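Local coordinates for endoglucanase CEL5A (Eubacterium cellulosolvens, PDB 4AFM), which is a family 5 glycoside hydrolase, represented here by a non-catalytic carbohydrate-binding module of family 65 that probably recognises xyloglucan, at residues K48-G53 against V120-A125; A54-I59 against D116-T121. One frame throughout, in Å; residues are numbered along the deposited sequence.

Contact 1 of 2, residues K48-G53 against V120-A125; sequences KVDYSG and VTKIVA
The carbonyl oxygen of K122 is gripped twice by the neighbouring antiparallel strand. D50 N donates to K122 O at 2.8 Å, tilted 19° from the carbonyl plane, and V49 CA offers a CA-H contact to the same K122 O at 3.3 Å. Further along, K48 and V124 exchange a reciprocal pair of backbone bonds. Past D50 the register slips by one residue: T121 is the extra residue of a beta bulge, and Y51 faces V120. At the bulge D50 O accepts T121 N at 2.9 Å, while K122 N is buried with no partner in the model.

The bulge brings T121 OG1 round to the D50 side, where a water joins the two side chains, donating to D50 OD2 at 2.7 Å and bonding to T121 OG1 as well. With D50 CG beside its backbone N (chi1 -64°), the carboxylate runs alongside the K122 chain, OD2 resting 3.5 Å from K122 CB. The ammonium lies farther off, K122 NZ being 5.9 Å from D50 OD2. D50 OD1 bonds to T84 OG1 of the strand on the far side of 45-52, and K48 NZ forms a salt bridge with E46. On this same face K48 CB packs against V124 CG2 at 3.5 Å.

The opposite face is apolar. The V49 and V120 side chains cross at a slant, V49 CG1 meeting V120 CG1 at 3.8 Å. I123 CG1 flanks V49, and V120 CG2 reaches Y51 CB before the tyrosine ring leads off toward I56. One face is thus hydrocarbon and the other mixed; there the bonds to T84 and the water limit the turning of the D50 carboxylate, close to an acetate probably from the crystallisation liquor.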
loop_
_atom_site.group_PDB
_atom_site.type_symbol
_atom_site.label_atom_id
_atom_site.label_comp_id
_atom_site.label_asym_id
_atom_site.label_seq_id
_atom_site.Cartn_x
_atom_site.Cartn_y
_atom_site.Cartn_z
ATOM N N LYS A 48 -6.659 9.931 8.266
ATOM C CA LYS A 48 -8.064 10.242 8.095
ATOM C C LYS A 48 -8.626 9.307 7.059
ATOM O O LYS A 48 -8.033 9.080 5.968
ATOM C CB LYS A 48 -8.231 11.662 7.572
ATOM C CG LYS A 48 -7.609 12.656 8.567
ATOM C CD LYS A 48 -8.044 14.045 8.205
ATOM C CE LYS A 48 -7.043 14.696 7.360
ATOM N NZ LYS A 48 -7.204 16.140 7.749
ATOM N N VAL A 49 -9.805 8.767 7.302
ATOM C CA VAL A 49 -10.414 7.760 6.404
ATOM C C VAL A 49 -11.828 8.211 6.060
ATOM O O VAL A 49 -12.638 8.407 7.041
ATOM C CB VAL A 49 -10.455 6.370 7.105
ATOM C CG1 VAL A 49 -11.029 5.363 6.122
ATOM C CG2 VAL A 49 -9.074 5.928 7.557
ATOM N N ASP A 50 -12.164 8.345 4.831
ATOM C CA ASP A 50 -13.558 8.576 4.414
ATOM C C ASP A 50 -14.170 7.235 4.238
ATOM O O ASP A 50 -13.680 6.388 3.414
ATOM C CB ASP A 50 -13.607 9.366 3.139
ATOM C CG ASP A 50 -13.036 10.763 3.249
ATOM O OD1 ASP A 50 -12.764 11.285 4.328
ATOM O OD2 ASP A 50 -12.824 11.344 2.130
ATOM N N TYR A 51 -15.275 6.957 4.922
ATOM C CA TYR A 51 -15.867 5.593 4.983
ATOM C C TYR A 51 -17.338 5.691 5.209
ATOM O O TYR A 51 -17.833 6.728 5.701
ATOM C CB TYR A 51 -15.198 4.746 6.076
ATOM C CG TYR A 51 -15.619 5.099 7.457
ATOM C CD1 TYR A 51 -15.212 6.341 8.026
ATOM C CD2 TYR A 51 -16.485 4.274 8.195
ATOM C CE1 TYR A 51 -15.714 6.716 9.278
ATOM C CE2 TYR A 51 -16.922 4.668 9.446
ATOM C CZ TYR A 51 -16.505 5.876 9.959
ATOM O OH TYR A 51 -16.985 6.275 11.225
ATOM N N SER A 52 -18.006 4.595 4.965
ATOM C CA SER A 52 -19.422 4.438 5.392
ATOM C C SER A 52 -19.715 2.979 5.495
ATOM O O SER A 52 -19.012 2.118 4.948
ATOM C CB SER A 52 -20.323 5.159 4.517
ATOM O OG SER A 52 -20.402 4.652 3.278
ATOM N N GLY A 53 -20.845 2.611 6.145
ATOM C CA GLY A 53 -21.435 1.312 6.067
ATOM C C GLY A 53 -21.212 0.449 7.284
ATOM O O GLY A 53 -21.950 -0.501 7.516
ATOM N N VAL A 120 -14.578 2.189 1.923
ATOM C CA VAL A 120 -13.645 3.264 2.121
ATOM C C VAL A 120 -13.427 3.949 0.793
ATOM O O VAL A 120 -13.079 3.244 -0.197
ATOM C CB VAL A 120 -12.344 2.681 2.721
ATOM C CG1 VAL A 120 -11.231 3.753 2.688
ATOM C CG2 VAL A 120 -12.572 2.183 4.158
ATOM N N THR A 121 -13.499 5.248 0.756
ATOM C CA THR A 121 -13.253 6.003 -0.472
ATOM C C THR A 121 -11.952 6.774 -0.457
ATOM O O THR A 121 -11.462 7.170 -1.507
ATOM C CB THR A 121 -14.444 6.933 -0.791
ATOM O OG1 THR A 121 -14.660 7.795 0.346
ATOM C CG2 THR A 121 -15.716 6.140 -1.071
ATOM N N LYS A 122 -11.364 7.046 0.721
ATOM C CA LYS A 122 -10.103 7.797 0.768
ATOM C C LYS A 122 -9.403 7.533 2.078
ATOM O O LYS A 122 -10.075 7.452 3.121
ATOM C CB LYS A 122 -10.385 9.290 0.581
ATOM C CG LYS A 122 -9.120 10.037 0.256
ATOM C CD LYS A 122 -9.467 11.518 -0.134
ATOM C CE LYS A 122 -8.295 12.181 -0.767
ATOM N NZ LYS A 122 -8.559 13.595 -1.260
ATOM N N ILE A 123 -8.100 7.411 2.047
ATOM C CA ILE A 123 -7.253 7.326 3.244
ATOM C C ILE A 123 -6.132 8.297 3.040
ATOM O O ILE A 123 -5.437 8.242 1.996
ATOM C CB ILE A 123 -6.695 5.915 3.466
ATOM C CG1 ILE A 123 -7.810 4.863 3.537
ATOM C CG2 ILE A 123 -5.823 5.876 4.689
ATOM C CD1 ILE A 123 -7.327 3.419 3.638
ATOM N N VAL A 124 -5.958 9.198 3.986
ATOM C CA VAL A 124 -4.838 10.189 3.889
ATOM C C VAL A 124 -4.077 10.221 5.155
ATOM O O VAL A 124 -4.592 10.013 6.298
ATOM C CB VAL A 124 -5.378 11.584 3.630
ATOM C CG1 VAL A 124 -6.126 11.643 2.352
ATOM C CG2 VAL A 124 -6.157 12.045 4.742
ATOM N N ALA A 125 -2.774 10.351 5.043
ATOM C CA ALA A 125 -1.882 10.684 6.179
ATOM C C ALA A 125 -1.562 12.140 6.076
ATOM O O ALA A 125 -1.137 12.645 5.027
ATOM C CB ALA A 125 -0.606 9.867 6.140
HETATM O O HOH W 1 -13.778 10.294 -0.191
#

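Contact 2 of 2, residues A54-I59 against D116-T121; sequences ADIVLI and DGMTVT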
loop_
_atom_site.group_PDB
_atom_site.type_symbol
_atom_site.label_atom_id
_atom_site.label_comp_id
_atom_site.label_asym_id
_atom_site.label_seq_id
_atom_site.Cartn_x
_atom_site.Cartn_y
_atom_site.Cartn_z
ATOM N N ALA A 54 -20.156 0.721 8.043
ATOM C CA ALA A 54 -19.813 -0.048 9.256
ATOM C C ALA A 54 -18.989 0.897 10.088
ATOM O O ALA A 54 -18.353 1.807 9.595
ATOM C CB ALA A 54 -19.008 -1.299 8.913
ATOM N N ASP A 55 -18.898 0.542 11.369
ATOM C CA ASP A 55 -17.897 1.221 12.200
ATOM C C ASP A 55 -16.497 0.758 11.861
ATOM O O ASP A 55 -16.322 -0.334 11.298
ATOM C CB ASP A 55 -18.252 1.064 13.673
ATOM C CG ASP A 55 -19.513 1.922 14.028
ATOM O OD1 ASP A 55 -19.546 3.094 13.727
ATOM O OD2 ASP A 55 -20.476 1.157 14.464
ATOM N N ILE A 56 -15.527 1.593 12.114
ATOM C CA ILE A 56 -14.174 1.435 11.617
ATOM C C ILE A 56 -13.213 1.411 12.756
ATOM O O ILE A 56 -13.343 2.126 13.776
ATOM C CB ILE A 56 -13.852 2.543 10.598
ATOM C CG1 ILE A 56 -12.566 2.234 9.811
ATOM C CG2 ILE A 56 -13.789 3.914 11.265
ATOM C CD1 ILE A 56 -12.366 3.178 8.654
ATOM N N VAL A 57 -12.146 0.624 12.644
ATOM C CA VAL A 57 -11.001 0.663 13.579
ATOM C C VAL A 57 -9.700 0.716 12.804
ATOM O O VAL A 57 -9.601 0.258 11.669
ATOM C CB VAL A 57 -10.994 -0.498 14.609
ATOM C CG1 VAL A 57 -12.220 -0.429 15.497
ATOM C CG2 VAL A 57 -10.936 -1.835 13.891
ATOM N N LEU A 58 -8.676 1.196 13.485
ATOM C CA LEU A 58 -7.301 1.212 13.007
ATOM C C LEU A 58 -6.529 0.299 13.917
ATOM O O LEU A 58 -6.659 0.359 15.180
ATOM C CB LEU A 58 -6.740 2.639 13.044
ATOM C CG LEU A 58 -5.265 2.774 12.633
ATOM C CD1 LEU A 58 -5.092 2.446 11.159
ATOM C CD2 LEU A 58 -4.854 4.247 12.927
ATOM N N ILE A 59 -5.688 -0.565 13.399
ATOM C CA ILE A 59 -4.855 -1.588 14.120
ATOM C C ILE A 59 -3.407 -1.179 13.931
ATOM O O ILE A 59 -2.987 -1.133 12.733
ATOM C CB ILE A 59 -5.050 -3.049 13.557
ATOM C CG1 ILE A 59 -6.512 -3.465 13.425
ATOM C CG2 ILE A 59 -4.239 -4.033 14.375
ATOM C CD1 ILE A 59 -7.336 -3.351 14.689
ATOM N N ASP A 116 -24.267 -4.445 5.510
ATOM C CA ASP A 116 -24.010 -3.924 4.186
ATOM C C ASP A 116 -22.554 -3.940 3.766
ATOM O O ASP A 116 -22.286 -3.760 2.558
ATOM C CB ASP A 116 -24.574 -2.499 4.008
ATOM C CG ASP A 116 -23.940 -1.483 4.886
ATOM O OD1 ASP A 116 -23.412 -1.863 5.984
ATOM O OD2 ASP A 116 -23.868 -0.350 4.518
ATOM N N GLY A 117 -21.650 -4.082 4.713
ATOM C CA GLY A 117 -20.212 -3.973 4.454
ATOM C C GLY A 117 -19.792 -2.556 4.543
ATOM O O GLY A 117 -20.582 -1.587 4.410
HETATM N N MSE A 118 -18.482 -2.362 4.705
HETATM C CA MSE A 118 -17.886 -1.032 4.778
HETATM C C MSE A 118 -17.322 -0.653 3.433
HETATM O O MSE A 118 -16.689 -1.482 2.759
HETATM C CB MSE A 118 -16.792 -1.048 5.896
HETATM C CG MSE A 118 -16.320 0.333 6.245
HETATM SE SE MSE A 118 -15.142 0.374 7.768
HETATM C CE MSE A 118 -13.522 -0.348 6.980
ATOM N N THR A 119 -17.416 0.582 3.032
ATOM C CA THR A 119 -16.751 1.098 1.854
ATOM C C THR A 119 -15.849 2.258 2.282
ATOM O O THR A 119 -16.318 3.197 2.971
ATOM C CB THR A 119 -17.717 1.595 0.752
ATOM O OG1 THR A 119 -18.424 0.371 0.367
ATOM C CG2 THR A 119 -17.030 2.132 -0.447
ATOM N N VAL A 120 -14.578 2.189 1.923
ATOM C CA VAL A 120 -13.645 3.264 2.121
ATOM C C VAL A 120 -13.427 3.949 0.793
ATOM O O VAL A 120 -13.079 3.244 -0.197
ATOM C CB VAL A 120 -12.344 2.681 2.721
ATOM C CG1 VAL A 120 -11.231 3.753 2.688
ATOM C CG2 VAL A 120 -12.572 2.183 4.158
ATOM N N THR A 121 -13.499 5.248 0.756
ATOM C CA THR A 121 -13.253 6.003 -0.472
ATOM C C THR A 121 -11.952 6.774 -0.457
ATOM O O THR A 121 -11.462 7.170 -1.507
ATOM C CB THR A 121 -14.444 6.933 -0.791
ATOM O OG1 THR A 121 -14.660 7.795 0.346
ATOM C CG2 THR A 121 -15.716 6.140 -1.071
#
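M118, a selenomethionine, stretches out toward A54 and I56 with CG anti to its backbone N (chi1 -168°) and SE anti to CA, and then bends at chi3 (74°), which swings CE in beside I56. I56 matches it, with CG1 also anti to the backbone N (chi1 -167°). The two chains meet at about a right angle. I56 CG1 lies 3.8 Å from M118 SE. The terminal carbon, M118 CE, is 3.9 Å from I56 CG1. The end of the isoleucine follows, I56 CD1 being 4.0 Å from M118 SE. M118 is modelled in two conformers, and the contacts described are those of one of them.

At the base, A54 CB sits against M118 CB at 3.8 Å. A54 thus packs on the start of the chain and I56 on its end, with the backbone between them supplying a carbonyl: D55 O lies 3.8 Å from M118 SE, a packing distance. The acidic group of D55 turns the other way, where its OD1 is hydrogen-bonded to a glycerol that probably comes from the crystallisation liquor.

The contact is made by side chains, since the two backbones are hydrogen-bonded to other partners: M118 to V14 in strand 11-14, V57 to K110 in strand 106-111, and D55 to L112 just beyond it. G117, at positive phi, leads the chain into M118. P111 also touches M118, and V49, Y51, V109 and P77 pack on I56.

Two antiparallel sheets therefore face each other here, one carrying 118-127 and the other 56-62, with M118 and I56 meeting between them. Such face-to-face packing is that of a beta-sandwich, as expected for a carbohydrate-binding module of the GBD clan.

How the contacts relate
From the N terminus, strand 45-52 supplies the first half of contact 1, and the chain turns through G53 straight into the first half of contact 2. It then runs through the rest of 56-62, the helix 89-96 and strand 106-111 before 116-121 closes contact 2, the inner loop; 120-125 closes contact 1 around it. The two are nested, share V120 and T121, and both end on strand 118-127. Contact 1 joins neighbours within one sheet, whereas contact 2 ties that sheet to the opposing one. Between them, S52 O and T119 N, 2.9 Å apart, probably hydrogen-bond.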